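Local coordinates for hypothetical protein, IPT/TIG domain protein (Bacteroides ovatus, PDB 4HW6), which is of unknown function but, with an IPT/TIG domain joined to a six-bladed beta-propeller, probably binds carbohydrate as an auxiliary nutrient-binding protein, at residues A234-P237 with Q238-K241. Sequence-based numbering, arbitrary orientation.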
ATOM      1  N   ALA A 234     -17.587   6.178   2.442  1.00 15.48           N
ATOM      2  CA  ALA A 234     -17.162   4.901   2.991  1.00 15.28           C
ATOM      3  C   ALA A 234     -18.283   3.888   2.802  1.00 14.64           C
ATOM      4  O   ALA A 234     -19.359   4.017   3.389  1.00 16.88           O
ATOM      5  CB  ALA A 234     -16.818   5.052   4.459  1.00 15.68           C
ATOM      6  N   VAL A 235     -18.012   2.875   1.989  1.00 14.78           N
ATOM      7  CA  VAL A 235     -19.004   1.876   1.631  1.00 14.67           C
ATOM      8  C   VAL A 235     -18.937   0.717   2.610  1.00 14.72           C
ATOM      9  O   VAL A 235     -17.926   0.025   2.681  1.00 15.25           O
ATOM     10  CB  VAL A 235     -18.799   1.335   0.211  1.00 15.32           C
ATOM     11  CG1 VAL A 235     -19.832   0.252  -0.106  1.00 15.63           C
ATOM     12  CG2 VAL A 235     -18.905   2.461  -0.804  1.00 16.17           C
ATOM     13  N   HIS A 236     -20.028   0.470   3.324  1.00 14.61           N
ATOM     14  CA  HIS A 236     -20.057  -0.617   4.309  1.00 14.54           C
ATOM     15  C   HIS A 236     -20.019  -1.967   3.604  1.00 15.77           C
ATOM     16  O   HIS A 236     -20.814  -2.214   2.687  1.00 15.59           O
ATOM     17  CB  HIS A 236     -21.299  -0.569   5.171  1.00 15.12           C
ATOM     18  CG  HIS A 236     -21.248  -1.515   6.338  1.00 16.07           C
ATOM     19  ND1 HIS A 236     -21.656  -2.827   6.258  1.00 16.51           N
ATOM     20  CD2 HIS A 236     -20.825  -1.327   7.610  1.00 15.79           C
ATOM     21  CE1 HIS A 236     -21.489  -3.402   7.433  1.00 17.40           C
ATOM     22  NE2 HIS A 236     -20.950  -2.526   8.262  1.00 16.04           N
ATOM     23  N   PRO A 237     -19.123  -2.877   4.056  1.00 16.91           N
ATOM     24  CA  PRO A 237     -18.887  -4.120   3.310  1.00 18.04           C
ATOM     25  C   PRO A 237     -19.986  -5.178   3.311  1.00 19.18           C
ATOM     26  O   PRO A 237     -19.916  -6.100   2.487  1.00 21.54           O
ATOM     27  CB  PRO A 237     -17.631  -4.704   3.983  1.00 20.23           C
ATOM     28  CG  PRO A 237     -17.585  -4.082   5.331  1.00 18.86           C
ATOM     29  CD  PRO A 237     -18.162  -2.709   5.168  1.00 17.42           C
ATOM     30  N   GLN A 238     -20.967  -5.094   4.213  1.00 19.05           N
ATOM     31  CA  GLN A 238     -22.128  -5.974   4.161  1.00 20.15           C
ATOM     32  C   GLN A 238     -23.438  -5.289   3.808  1.00 19.39           C
ATOM     33  O   GLN A 238     -24.255  -5.895   3.138  1.00 20.05           O
ATOM     34  CB  GLN A 238     -22.325  -6.752   5.475  1.00 21.24           C
ATOM     35  CG  GLN A 238     -21.228  -7.770   5.739  1.00 22.74           C
ATOM     36  CD  GLN A 238     -20.048  -7.153   6.449  1.00 22.40           C
ATOM     37  OE1 GLN A 238     -20.238  -6.368   7.380  1.00 21.58           O
ATOM     38  NE2 GLN A 238     -18.834  -7.470   6.005  1.00 22.81           N
ATOM     39  N   ASN A 239     -23.659  -4.056   4.273  1.00 17.42           N
ATOM     40  CA  ASN A 239     -24.950  -3.373   4.020  1.00 17.56           C
ATOM     41  C   ASN A 239     -24.902  -2.494   2.767  1.00 17.19           C
ATOM     42  O   ASN A 239     -25.944  -2.133   2.220  1.00 18.25           O
ATOM     43  CB  ASN A 239     -25.513  -2.648   5.266  1.00 17.22           C
ATOM     44  CG  ASN A 239     -24.835  -1.319   5.589  1.00 16.19           C
ATOM     45  OD1 ASN A 239     -24.319  -0.583   4.724  1.00 16.17           O
ATOM     46  ND2 ASN A 239     -24.839  -0.993   6.882  1.00 15.87           N
ATOM     47  N   GLY A 240     -23.684  -2.203   2.302  1.00 16.37           N
ATOM     48  CA  GLY A 240     -23.468  -1.516   1.026  1.00 16.67           C
ATOM     49  C   GLY A 240     -23.761  -0.030   1.011  1.00 15.94           C
ATOM     50  O   GLY A 240     -23.597   0.630  -0.022  1.00 15.71           O
ATOM     51  N   LYS A 241     -24.168   0.524   2.145  1.00 15.75           N
ATOM     52  CA  LYS A 241     -24.499   1.935   2.205  1.00 16.31           C
ATOM     53  C   LYS A 241     -23.258   2.773   2.099  1.00 16.64           C
ATOM     54  O   LYS A 241     -22.174   2.365   2.529  1.00 14.56           O
ATOM     55  CB  LYS A 241     -25.265   2.269   3.504  1.00 15.84           C
ATOM     56  CG  LYS A 241     -26.662   1.673   3.501  1.00 18.01           C
ATOM     57  CD  LYS A 241     -27.323   1.549   4.874  1.00 21.41           C
ATOM     58  CE  LYS A 241     -27.191   2.766   5.741  1.00 23.02           C
ATOM     59  NZ  LYS A 241     -28.147   2.702   6.910  1.00 20.41           N
TER
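His-236 ND1 accepts two backbone N-H groups of the turn it starts, those of Gln-238 and Asn-239, both at 3.1 Å. Asn-239 N lies nearer the ring plane; Gln-238 N is 36° out of it. Placing CG anti to the backbone N (chi1 -170°) swings the imidazole over the turn, while NE2 bonds to Gly-284 O, so both ring nitrogens are engaged. Pro-237 CD lies over one ring face near the rim, and Asn-239 ND2 over the opposite face, also offset, its amide tilted 26° from the ring; ND2 itself bonds to the hydroxyls of Tyr-302 and Tyr-243. Asn-239 OD1 accepts from Lys-241 N (2.8 Å), closing an Asx turn. The main-chain bond from His-236 N to Lys-241 O (3.0 Å) is nearly straight, that from Gly-240 N to His-236 O (2.9 Å) bent. A leucine instead of His-236 would probably leave the N-H groups of Gln-238 and Asn-239 without their acceptor. Outside this close-packed centre, Val-235 CG1 only approaches Gly-240 O at 3.8 Å. On the solvent side, exposed Gln-238 lies along Pro-237, OE1 3.2 Å from His-236 CE1 and bonded to Arg-304. The geometry fits a four-residue (4:6) hairpin loop, 237-240, with glycine at the left-handed fourth position, joining antiparallel strands 234-235 and 242-244 within one propeller blade.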